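Local atomic coordinates of alpha-L-rhamnosidase (Aspergillus terreus, PDB entry 6GSZ), a protein that probably hydrolyses terminal non-reducing alpha-L-rhamnose residues from alpha-L-rhamnosides and binds calcium ions. Residues T480-Y485 and P535-E540; L227-L232 and S249-S254. All coordinates share one frame; numbering follows the deposited sequence.

How the interactions relate
Coming from the N terminus, the chain first makes interaction 2, where 227-232 meets 249-254. The 16 residues between them hold the rest of strand 228-237 and all of strand 242-246, so the chain turns back through one sheet and passes to another. Only after this loop has closed does interaction 1 begin, joining 480-485 to 535-540 around 49 residues that include helix 488-503 and the start of helix 530-542. The two loops neither nest nor cross. Their nearest atoms lie about 27 Å apart: interaction 2 ties sheet to sheet in a mainly beta domain, interaction 1 helix to helix in the 6-hairpin glycosidase domain.

Interaction 1: T480-Y485 and P535-E540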
# COMPACT_ATOMS: atom_id res chain seq x y z
N THR A 480 -7.79 4.67 6.76
CA THR A 480 -7.12 3.79 7.68
C THR A 480 -5.63 3.62 7.29
O THR A 480 -4.70 3.75 8.11
CB THR A 480 -7.84 2.43 7.76
OG1 THR A 480 -9.21 2.62 8.15
CG2 THR A 480 -7.14 1.50 8.74
N ALA A 481 -5.40 3.28 6.02
CA ALA A 481 -4.07 2.92 5.56
C ALA A 481 -3.06 4.04 5.81
O ALA A 481 -1.95 3.80 6.25
CB ALA A 481 -4.12 2.67 4.07
N ASN A 482 -3.47 5.30 5.53
CA ASN A 482 -2.58 6.42 5.55
C ASN A 482 -2.19 6.83 6.99
O ASN A 482 -1.25 7.63 7.17
CB ASN A 482 -3.23 7.65 4.92
CG ASN A 482 -3.59 7.53 3.46
OD1 ASN A 482 -3.22 6.52 2.80
ND2 ASN A 482 -4.17 8.57 2.87
N PHE A 483 -2.89 6.29 7.98
CA PHE A 483 -2.50 6.45 9.36
C PHE A 483 -1.46 5.39 9.76
O PHE A 483 -0.49 5.66 10.50
CB PHE A 483 -3.74 6.33 10.25
CG PHE A 483 -3.52 6.59 11.72
CD1 PHE A 483 -3.11 5.59 12.57
CD2 PHE A 483 -3.79 7.84 12.26
CE1 PHE A 483 -2.96 5.82 13.94
CE2 PHE A 483 -3.69 8.06 13.64
CZ PHE A 483 -3.26 7.05 14.47
N ILE A 484 -1.66 4.15 9.29
CA ILE A 484 -0.79 3.05 9.76
C ILE A 484 0.62 3.14 9.16
O ILE A 484 1.59 2.90 9.88
CB ILE A 484 -1.45 1.68 9.48
CG1 ILE A 484 -2.83 1.59 10.16
CG2 ILE A 484 -0.53 0.54 9.89
CD1 ILE A 484 -3.53 0.31 9.89
N TYR A 485 0.70 3.49 7.86
CA TYR A 485 1.98 3.63 7.19
C TYR A 485 1.97 4.91 6.36
O TYR A 485 0.91 5.40 5.97
CB TYR A 485 2.23 2.47 6.22
CG TYR A 485 2.69 1.15 6.81
CD1 TYR A 485 4.04 0.91 7.04
CD2 TYR A 485 1.79 0.14 7.15
CE1 TYR A 485 4.48 -0.30 7.57
CE2 TYR A 485 2.22 -1.06 7.68
CZ TYR A 485 3.57 -1.28 7.90
OH TYR A 485 4.02 -2.47 8.43
N PRO A 535 -7.30 10.69 -3.93
CA PRO A 535 -6.67 12.01 -3.86
C PRO A 535 -7.15 12.90 -2.70
O PRO A 535 -6.30 13.52 -2.02
CB PRO A 535 -6.97 12.63 -5.23
CG PRO A 535 -7.02 11.41 -6.13
CD PRO A 535 -7.78 10.40 -5.30
N TRP A 536 -8.46 12.93 -2.47
CA TRP A 536 -8.96 13.81 -1.40
C TRP A 536 -8.34 13.36 -0.06
O TRP A 536 -7.86 14.18 0.73
CB TRP A 536 -10.48 13.73 -1.34
CG TRP A 536 -11.12 14.53 -0.23
CD1 TRP A 536 -11.48 15.84 -0.25
CD2 TRP A 536 -11.48 14.04 1.06
NE1 TRP A 536 -12.05 16.19 0.93
CE2 TRP A 536 -12.02 15.12 1.78
CE3 TRP A 536 -11.30 12.81 1.69
CZ2 TRP A 536 -12.43 14.97 3.11
CZ3 TRP A 536 -11.69 12.66 2.99
CH2 TRP A 536 -12.26 13.73 3.69
N GLN A 537 -8.39 12.06 0.22
CA GLN A 537 -7.84 11.51 1.45
C GLN A 537 -6.31 11.70 1.53
O GLN A 537 -5.73 11.84 2.63
CB GLN A 537 -8.28 10.08 1.70
CG GLN A 537 -7.76 9.49 3.00
CD GLN A 537 -8.28 10.22 4.23
OE1 GLN A 537 -9.48 10.23 4.45
NE2 GLN A 537 -7.36 10.75 5.03
N LEU A 538 -5.64 11.53 0.38
CA LEU A 538 -4.21 11.67 0.38
C LEU A 538 -3.83 13.08 0.85
O LEU A 538 -2.82 13.26 1.53
CB LEU A 538 -3.68 11.33 -1.02
CG LEU A 538 -2.23 10.92 -1.10
CD1 LEU A 538 -1.95 9.64 -0.31
CD2 LEU A 538 -1.86 10.75 -2.56
N TYR A 539 -4.59 14.08 0.36
CA TYR A 539 -4.34 15.47 0.76
C TYR A 539 -4.67 15.71 2.26
O TYR A 539 -3.84 16.29 2.96
CB TYR A 539 -5.14 16.39 -0.15
CG TYR A 539 -4.90 17.85 0.16
CD1 TYR A 539 -3.65 18.39 -0.04
CD2 TYR A 539 -5.88 18.68 0.65
CE1 TYR A 539 -3.36 19.72 0.23
CE2 TYR A 539 -5.63 20.03 0.87
CZ TYR A 539 -4.36 20.56 0.68
OH TYR A 539 -4.07 21.86 0.94
N GLU A 540 -5.77 15.13 2.73
CA GLU A 540 -6.10 15.22 4.14
C GLU A 540 -4.94 14.67 4.99
O GLU A 540 -4.54 15.25 6.02
CB GLU A 540 -7.36 14.44 4.47
CG GLU A 540 -8.62 15.09 3.92
CD GLU A 540 -8.96 16.46 4.46
OE1 GLU A 540 -9.20 16.54 5.69
OE2 GLU A 540 -8.94 17.42 3.65
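Within 535-540, Gln-537 is the first residue to meet Asn-482, which lies near the end of helix 471-484. Its CB points at the other helix, and its CG sits 3.7 Å from Asn-482 ND2. A turn about the CB-CG bond (chi2 63°) bends the chain, and the two side chains slide past each other in opposite directions. Their amide planes are 66° apart, so the groups do not stack, nor do they bond to each other. The backbone joins in: Asn-482 ND2 lies 3.6 Å from Gln-537 O, a contact rather than a hydrogen bond. Ser-541, one turn further along, links the two amides: its OG is hydrogen-bonded to Gln-537 NE2 and to Asn-482 ND2. At the other end of the asparagine amide, OD1 is held by Thr-487 OG1. Both polar atoms of this buried amide thus have partners, which should fix its rotation.

Leu-538 comes next and offers an apolar neighbour: its CD1 approaches Asn-482 ND2 at 4.0 Å. The CB of Leu-538 does not aim at the other helix, but the end of the side chain swings nearer. The CA atoms of Asn-482 and Leu-538, 7.5 Å apart, are the closest CA pair of the two segments, and Leu-491 of helix 488-503 packs against both residues.

This is packing between helices 471-484 and 530-542, in which one buried asparagine reaches across and is held by Ser-541 and Thr-487; it lies within the helical (alpha/alpha)6-barrel type of domain expected of a 6-hairpin glycosidase.

Interaction 2: L227-L232 and S249-S254; sequences LGLLSL and SSWKSS
Leu-229 of strand 228-237 carries this contact, reaching across to the indole of Trp-251. Its CG is anti to the backbone N (chi1 172°), and the branch ending in CD2 does the touching. That methyl lies 3.7 Å from Trp-251 CZ3 and 4.1 Å from Trp-251 CH2, so it meets the far, six-membered side of the indole obliquely. The two side chains cross at about a right angle. Phe-134 touches both of them, while Val-202 and Ile-151 also pack on the leucine, making an apolar cluster.

Ser-231 then points toward the tryptophan again. In the conformer given, one of two, its OG comes obliquely to 4.4 Å from Trp-251 CH2, a loose approach. The backbone N of Ser-231 is hydrogen-bonded to Ser-247 OG, and its side chain also lies against Leu-149.

Trp-251 stands just before strand 252-254, with CG beside its own backbone N (chi1 -69°) and the ring directed inward. Its one polar ring atom is not left bare in this buried setting: NE1 is hydrogen-bonded to Pro-246 O. With the CA atoms of Leu-229 and Trp-251 10.6 Å apart, side chains alone bridge the gap. The contact joins facing sheets, one holding 228-237 and 144-154, the other 132-140, 196-205 and 252-254, and is core packing characteristic of a beta-sandwich, consistent with the galactose-binding-like fold of this N-terminal domain.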
# COMPACT_ATOMS: atom_id res chain seq x y z
N LEU A 227 10.71 -12.34 -22.23
CA LEU A 227 11.45 -11.78 -21.11
C LEU A 227 12.56 -10.85 -21.62
O LEU A 227 13.26 -11.17 -22.56
CB LEU A 227 12.08 -12.89 -20.28
CG LEU A 227 11.12 -13.90 -19.70
CD1 LEU A 227 11.82 -14.95 -18.86
CD2 LEU A 227 10.04 -13.25 -18.90
N GLY A 228 12.68 -9.67 -21.01
CA GLY A 228 13.63 -8.67 -21.43
C GLY A 228 14.34 -7.98 -20.28
O GLY A 228 13.77 -7.87 -19.19
N LEU A 229 15.55 -7.49 -20.54
CA LEU A 229 16.38 -6.82 -19.53
C LEU A 229 16.86 -5.49 -20.12
O LEU A 229 17.35 -5.43 -21.24
CB LEU A 229 17.62 -7.69 -19.25
CG LEU A 229 18.69 -7.06 -18.37
CD1 LEU A 229 18.16 -6.78 -16.98
CD2 LEU A 229 19.93 -7.90 -18.34
N LEU A 230 16.76 -4.41 -19.33
CA LEU A 230 17.43 -3.15 -19.65
C LEU A 230 18.36 -2.82 -18.48
O LEU A 230 17.88 -2.73 -17.32
CB LEU A 230 16.39 -2.04 -19.81
CG LEU A 230 16.96 -0.64 -20.11
CD1 LEU A 230 17.69 -0.62 -21.47
CD2 LEU A 230 15.86 0.41 -20.06
N SER A 231 19.63 -2.52 -18.76
CA SER A 231 20.64 -2.33 -17.71
C SER A 231 21.68 -1.32 -18.19
O SER A 231 22.14 -1.44 -19.32
CB SER A 231 21.26 -3.67 -17.35
OG SER A 231 22.20 -3.59 -16.28
N LEU A 232 22.10 -0.40 -17.33
CA LEU A 232 23.26 0.42 -17.59
C LEU A 232 24.07 0.51 -16.30
O LEU A 232 23.55 0.99 -15.28
CB LEU A 232 22.84 1.82 -18.06
CG LEU A 232 24.01 2.75 -18.40
CD1 LEU A 232 24.77 2.21 -19.61
CD2 LEU A 232 23.51 4.20 -18.58
N SER A 249 23.58 -6.60 -27.42
CA SER A 249 23.66 -7.91 -28.07
C SER A 249 25.00 -8.60 -27.81
O SER A 249 25.26 -9.71 -28.35
CB SER A 249 23.47 -7.76 -29.55
OG SER A 249 24.69 -7.33 -30.15
N SER A 250 25.91 -7.97 -27.06
CA SER A 250 27.16 -8.61 -26.60
C SER A 250 26.98 -9.55 -25.39
O SER A 250 27.92 -10.27 -25.03
CB SER A 250 28.29 -7.64 -26.34
OG SER A 250 28.02 -6.88 -25.16
N TRP A 251 25.82 -9.49 -24.72
CA TRP A 251 25.57 -10.34 -23.59
C TRP A 251 25.27 -11.77 -24.06
O TRP A 251 24.90 -11.98 -25.21
CB TRP A 251 24.43 -9.73 -22.76
CG TRP A 251 24.70 -8.45 -22.04
CD1 TRP A 251 25.28 -7.31 -22.52
CD2 TRP A 251 24.35 -8.21 -20.68
NE1 TRP A 251 25.29 -6.34 -21.56
CE2 TRP A 251 24.75 -6.88 -20.42
CE3 TRP A 251 23.79 -8.98 -19.65
CZ2 TRP A 251 24.53 -6.29 -19.17
CZ3 TRP A 251 23.57 -8.37 -18.42
CH2 TRP A 251 23.98 -7.07 -18.19
N LYS A 252 25.38 -12.68 -23.12
CA LYS A 252 24.99 -14.08 -23.34
C LYS A 252 23.87 -14.46 -22.39
O LYS A 252 23.62 -13.77 -21.39
CB LYS A 252 26.17 -15.03 -23.13
CG LYS A 252 27.31 -14.81 -24.12
CD LYS A 252 28.28 -15.99 -24.11
CE LYS A 252 29.55 -15.77 -24.86
NZ LYS A 252 30.28 -17.05 -24.87
N SER A 253 23.15 -15.52 -22.71
CA SER A 253 21.96 -15.91 -21.97
C SER A 253 21.85 -17.43 -21.86
O SER A 253 22.40 -18.21 -22.66
CB SER A 253 20.70 -15.36 -22.63
OG SER A 253 20.55 -15.88 -23.94
N SER A 254 21.12 -17.90 -20.87
CA SER A 254 20.88 -19.34 -20.64
C SER A 254 19.72 -19.50 -19.68
O SER A 254 19.50 -18.64 -18.82
CB SER A 254 22.10 -19.96 -20.00
OG SER A 254 21.92 -21.34 -19.76